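Local structure of probable porin (2Y0H) at residues A[17-22]-A[375-380]; A[288-293]-A[341-346]. The protein probably acts as a porin of the OprD family, giving solutes a passage across the outer membrane of Pseudomonas aeruginosa. All blocks are in the same frame, centred on the assembly; numbering follows the deposited sequence.

Interaction 1 of 2, residues A[17-22]-A[375-380]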
# COMPACT_ATOMS: atom_id res chain seq x y z
N GLN A 17 18.56 -0.06 6.83
CA GLN A 17 18.73 -0.55 5.48
C GLN A 17 20.16 -0.38 5.01
O GLN A 17 20.80 0.66 5.22
CB GLN A 17 17.77 0.14 4.51
CG GLN A 17 18.02 1.62 4.36
CD GLN A 17 17.57 2.14 3.02
OE1 GLN A 17 16.86 1.45 2.28
NE2 GLN A 17 17.99 3.35 2.68
N LEU A 18 20.67 -1.43 4.37
CA LEU A 18 21.98 -1.39 3.76
C LEU A 18 21.78 -1.60 2.28
O LEU A 18 21.34 -2.67 1.85
CB LEU A 18 22.88 -2.49 4.35
CG LEU A 18 24.32 -2.57 3.84
CD1 LEU A 18 24.99 -1.20 3.87
CD2 LEU A 18 25.12 -3.57 4.64
N ARG A 19 22.06 -0.56 1.49
CA ARG A 19 21.84 -0.62 0.05
C ARG A 19 23.14 -0.67 -0.73
O ARG A 19 24.13 -0.04 -0.36
CB ARG A 19 21.02 0.57 -0.43
CG ARG A 19 19.68 0.75 0.26
CD ARG A 19 18.66 1.32 -0.71
NE ARG A 19 19.30 2.14 -1.73
CZ ARG A 19 18.69 2.58 -2.82
NH1 ARG A 19 17.41 2.28 -3.04
NH2 ARG A 19 19.35 3.32 -3.70
N ASP A 20 23.12 -1.42 -1.82
CA ASP A 20 24.20 -1.42 -2.80
C ASP A 20 23.57 -1.15 -4.17
O ASP A 20 23.21 -2.07 -4.90
CB ASP A 20 24.93 -2.77 -2.79
CG ASP A 20 26.04 -2.85 -3.84
OD1 ASP A 20 26.04 -2.04 -4.79
OD2 ASP A 20 26.92 -3.72 -3.70
N TYR A 21 23.44 0.14 -4.49
CA TYR A 21 22.80 0.59 -5.72
C TYR A 21 23.83 1.00 -6.77
O TYR A 21 24.77 1.73 -6.45
CB TYR A 21 21.87 1.77 -5.40
CG TYR A 21 21.28 2.48 -6.61
CD1 TYR A 21 21.99 3.48 -7.26
CD2 TYR A 21 20.01 2.17 -7.08
CE1 TYR A 21 21.46 4.14 -8.36
CE2 TYR A 21 19.47 2.82 -8.18
CZ TYR A 21 20.21 3.81 -8.81
OH TYR A 21 19.70 4.48 -9.91
N ARG A 22 23.68 0.54 -8.00
CA ARG A 22 24.58 0.97 -9.09
C ARG A 22 23.97 0.80 -10.47
O ARG A 22 22.98 0.10 -10.65
CB ARG A 22 25.93 0.24 -9.02
CG ARG A 22 25.88 -1.23 -9.39
CD ARG A 22 25.20 -2.03 -8.30
NE ARG A 22 25.41 -3.47 -8.44
CZ ARG A 22 24.87 -4.39 -7.64
NH1 ARG A 22 24.08 -4.01 -6.64
NH2 ARG A 22 25.12 -5.68 -7.84
N ALA A 375 19.43 0.12 -13.50
CA ALA A 375 20.23 -0.13 -12.31
C ALA A 375 20.16 -1.58 -11.83
O ALA A 375 19.31 -2.35 -12.26
CB ALA A 375 19.81 0.82 -11.20
N ASP A 376 21.11 -1.94 -10.97
CA ASP A 376 21.09 -3.19 -10.21
C ASP A 376 21.06 -2.81 -8.73
O ASP A 376 21.57 -1.76 -8.33
CB ASP A 376 22.36 -4.00 -10.47
CG ASP A 376 22.48 -4.49 -11.90
OD1 ASP A 376 21.45 -4.52 -12.62
OD2 ASP A 376 23.60 -4.86 -12.31
N LEU A 377 20.47 -3.67 -7.90
CA LEU A 377 20.37 -3.38 -6.47
C LEU A 377 20.46 -4.63 -5.62
O LEU A 377 19.83 -5.65 -5.90
CB LEU A 377 19.05 -2.66 -6.15
CG LEU A 377 18.85 -2.34 -4.66
CD1 LEU A 377 19.77 -1.20 -4.23
CD2 LEU A 377 17.39 -2.00 -4.35
N ASP A 378 21.24 -4.54 -4.55
CA ASP A 378 21.20 -5.51 -3.48
C ASP A 378 20.97 -4.71 -2.23
O ASP A 378 21.55 -3.64 -2.06
CB ASP A 378 22.50 -6.28 -3.38
CG ASP A 378 22.74 -7.16 -4.57
OD1 ASP A 378 22.21 -8.29 -4.58
OD2 ASP A 378 23.43 -6.72 -5.50
N GLU A 379 20.12 -5.23 -1.36
CA GLU A 379 19.73 -4.49 -0.19
C GLU A 379 19.24 -5.44 0.89
O GLU A 379 18.56 -6.44 0.61
CB GLU A 379 18.64 -3.47 -0.53
CG GLU A 379 17.99 -2.85 0.70
CD GLU A 379 17.15 -1.63 0.38
OE1 GLU A 379 17.19 -1.15 -0.77
OE2 GLU A 379 16.45 -1.16 1.30
N ASN A 380 19.61 -5.12 2.12
CA ASN A 380 19.07 -5.80 3.27
C ASN A 380 18.44 -4.78 4.18
O ASN A 380 18.97 -3.69 4.37
CB ASN A 380 20.17 -6.60 3.97
CG ASN A 380 20.65 -7.77 3.12
OD1 ASN A 380 20.13 -8.88 3.22
ND2 ASN A 380 21.63 -7.51 2.26
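Residues 17-22 and 376-380 run antiparallel as neighbouring strands; the axes of these short segments approach to 4.7 Å at an angle of 172°. Leu18 and Asn380, Asp20 and Asp378, and Arg22 and Asp376 form the hydrogen-bonded pairs, six backbone bonds in all. Arg19 with Glu379 and Tyr21 with Leu377 are the non-hydrogen-bonded pairs. On the face that carries Asp20, Arg22, Asp376 and Asp378, the Arg22 side chain folds back over the partner strand. Its CG lies between the backbone N and the carbonyl carbon (chi1 71°), and the chain bends at chi2. The guanidinium then grips one atom with two nitrogens: NH1 lies 3.0 Å and NH2 3.1 Å from Asp378 OD2. This oxygen is in the guanidinium plane, and the carboxylate is turned only 27° from it. NH1 also donates to the backbone oxygen Asp20 O at 2.7 Å. Asp378 N reaches that oxygen from the opposite face of its carbonyl plane. Asp376 CB lies over one face of the guanidinium, offset toward the rim. On the other side of the sheet, Tyr21 CE2 packs against Ala375 CB at 3.6 Å. Leu377 CD1 touches Tyr21 CB and lies over the centre of the Arg19 guanidinium, 4.1 Å above its plane. Glu379 OE2 has its salt bridge with Arg381, and Gln17 NE2 bonds to Asn33. The pairing joins the first and last strands and closes the 18-stranded barrel. Strand 30-43 continues the sheet beyond 7-22, and strand 361-371 beyond 376-389, where Arg370 is a second salt-bridge partner of Asp378 OD2.

Interaction 2 of 2, residues A[288-293]-A[341-346]. With C8E ((hydroxyethyloxy)tri(ethyloxy)octane), chain L.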
# COMPACT_ATOMS: atom_id res chain seq x y z
N LEU A 288 3.53 -6.17 -7.24
CA LEU A 288 4.25 -5.20 -6.43
C LEU A 288 5.36 -5.88 -5.64
O LEU A 288 5.12 -6.89 -5.01
CB LEU A 288 3.28 -4.51 -5.45
CG LEU A 288 4.01 -3.65 -4.42
CD1 LEU A 288 4.40 -2.35 -5.07
CD2 LEU A 288 3.15 -3.41 -3.18
N MET A 289 6.55 -5.30 -5.67
CA MET A 289 7.69 -5.87 -4.94
C MET A 289 8.30 -4.86 -3.97
O MET A 289 7.89 -3.71 -3.93
CB MET A 289 8.74 -6.38 -5.93
CG MET A 289 8.25 -7.55 -6.77
SD MET A 289 8.26 -9.08 -5.82
CE MET A 289 10.02 -9.50 -5.96
N ALA A 290 9.28 -5.29 -3.18
CA ALA A 290 9.87 -4.41 -2.17
C ALA A 290 10.51 -3.17 -2.80
O ALA A 290 10.40 -2.08 -2.26
CB ALA A 290 10.89 -5.17 -1.35
N TYR A 291 11.16 -3.35 -3.94
CA TYR A 291 11.81 -2.23 -4.62
C TYR A 291 11.01 -1.74 -5.84
O TYR A 291 10.55 -0.60 -5.86
CB TYR A 291 13.25 -2.62 -5.00
CG TYR A 291 13.99 -1.56 -5.79
CD1 TYR A 291 14.07 -0.25 -5.34
CD2 TYR A 291 14.63 -1.89 -6.98
CE1 TYR A 291 14.75 0.71 -6.06
CE2 TYR A 291 15.31 -0.94 -7.71
CZ TYR A 291 15.37 0.36 -7.24
OH TYR A 291 16.05 1.32 -7.96
N GLN A 292 10.84 -2.60 -6.84
CA GLN A 292 10.11 -2.20 -8.06
C GLN A 292 8.63 -2.57 -8.04
O GLN A 292 8.21 -3.53 -7.39
CB GLN A 292 10.78 -2.78 -9.30
CG GLN A 292 12.05 -2.04 -9.67
CD GLN A 292 11.80 -0.56 -9.90
OE1 GLN A 292 12.32 0.29 -9.19
NE2 GLN A 292 11.00 -0.24 -10.90
N THR A 293 7.83 -1.78 -8.76
CA THR A 293 6.40 -2.04 -8.84
C THR A 293 6.01 -2.79 -10.11
O THR A 293 4.88 -3.27 -10.22
CB THR A 293 5.55 -0.73 -8.74
OG1 THR A 293 5.68 0.03 -9.95
CG2 THR A 293 6.00 0.13 -7.56
N GLU A 341 13.63 -6.65 -16.47
CA GLU A 341 14.08 -6.58 -15.09
C GLU A 341 13.58 -7.78 -14.31
O GLU A 341 12.60 -8.43 -14.70
CB GLU A 341 13.60 -5.27 -14.44
CG GLU A 341 12.07 -5.14 -14.32
CD GLU A 341 11.60 -3.74 -13.90
OE1 GLU A 341 12.43 -2.88 -13.59
OE2 GLU A 341 10.38 -3.50 -13.90
N TRP A 342 14.25 -8.08 -13.20
CA TRP A 342 13.75 -9.06 -12.26
C TRP A 342 14.05 -8.67 -10.82
O TRP A 342 14.99 -7.93 -10.55
CB TRP A 342 14.27 -10.47 -12.57
CG TRP A 342 15.74 -10.71 -12.42
CD1 TRP A 342 16.67 -10.73 -13.42
CD2 TRP A 342 16.45 -11.04 -11.21
NE1 TRP A 342 17.91 -11.03 -12.91
CE2 TRP A 342 17.81 -11.23 -11.56
CE3 TRP A 342 16.08 -11.19 -9.87
CZ2 TRP A 342 18.79 -11.55 -10.62
CZ3 TRP A 342 17.06 -11.51 -8.93
CH2 TRP A 342 18.40 -11.69 -9.31
N GLU A 343 13.23 -9.16 -9.90
CA GLU A 343 13.46 -8.90 -8.49
C GLU A 343 13.13 -10.13 -7.68
O GLU A 343 12.18 -10.85 -7.97
CB GLU A 343 12.64 -7.70 -8.02
CG GLU A 343 12.97 -7.24 -6.59
CD GLU A 343 12.27 -5.92 -6.18
OE1 GLU A 343 11.97 -5.09 -7.07
OE2 GLU A 343 12.02 -5.73 -4.97
N ARG A 344 13.95 -10.39 -6.66
CA ARG A 344 13.61 -11.39 -5.67
C ARG A 344 13.54 -10.73 -4.30
O ARG A 344 14.35 -9.86 -3.99
CB ARG A 344 14.64 -12.52 -5.68
CG ARG A 344 14.54 -13.46 -4.48
CD ARG A 344 14.40 -14.89 -4.94
NE ARG A 344 15.24 -15.15 -6.11
CZ ARG A 344 15.33 -16.33 -6.72
NH1 ARG A 344 14.63 -17.36 -6.25
NH2 ARG A 344 16.11 -16.47 -7.79
N ASN A 345 12.55 -11.12 -3.51
CA ASN A 345 12.38 -10.65 -2.14
C ASN A 345 12.30 -11.86 -1.24
O ASN A 345 11.52 -12.77 -1.49
CB ASN A 345 11.06 -9.87 -1.98
CG ASN A 345 11.07 -8.52 -2.66
OD1 ASN A 345 10.02 -7.91 -2.85
ND2 ASN A 345 12.25 -8.04 -3.03
N THR A 346 13.12 -11.88 -0.20
CA THR A 346 13.00 -12.91 0.81
C THR A 346 12.84 -12.23 2.16
O THR A 346 13.69 -11.43 2.56
CB THR A 346 14.22 -13.84 0.83
OG1 THR A 346 14.32 -14.52 -0.42
CG2 THR A 346 14.08 -14.87 1.94
C7 C8E L . 15.59 -11.94 -17.26
C8 C8E L . 15.81 -10.62 -17.99
O9 C8E L . 16.20 -9.62 -17.07
C10 C8E L . 17.52 -9.81 -16.57
C11 C8E L . 18.30 -8.49 -16.63
O12 C8E L . 19.68 -8.74 -16.79
O HOH W 1 9.40 -1.54 -12.25
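A loop between strands 259-269 and 300-309 folds into the barrel and is held on the inner face of strand 339-351, whose side chains bind its backbone. Glu343 extends toward the loop, with CG anti to its own backbone N (chi1 -172°). Its carboxylate takes two successive N-H groups: Tyr291 N lies 2.7 Å from Glu343 OE2, and Gln292 N lies 2.7 Å from Glu343 OE1. Both bonds use the syn lone pairs. The anti lone pair of Glu343 OE2 receives Asn345 ND2 at 3.0 Å. Asn345 OD1 in turn accepts Ala290 N at 2.7 Å and also bonds to Arg323. Met289 is bent at chi2 and chi3, and its CE comes to 3.2 Å from Glu343 O and 3.5 Å from Asn345 OD1. At the other end a water lies between Gln292 NE2 and Glu341 OE2, unusually close to the amide. Glu341 OE1 is held by Tyr369 and Arg296. Three consecutive loop N-H groups are thus satisfied by two strand side chains. Bonds to both oxygens should fix the rotation of the buried Glu343 carboxylate, and they probably help stabilise its negative charge.

How the interactions relate
The two interactions have centres about 12 Å apart, on the same side of the chain's centre, and both involve the one barrel sheet. Strand 361-371 separates strand 339-351 of interaction 2 from strand 376-389 of interaction 1. Along the chain, interaction 2 is nested between 17-22 and 375-380. The contacts meet at Tyr291: its CG lies 3.7 Å from Leu377 CD2, and its OH lies 3.7 Å from Tyr21 CE2. The loop at 288-293 therefore spans from strand 339-351 to the seam, packing against both strands that close the barrel. An inward loop beside the seam is consistent with a narrowing of the pore in a porin.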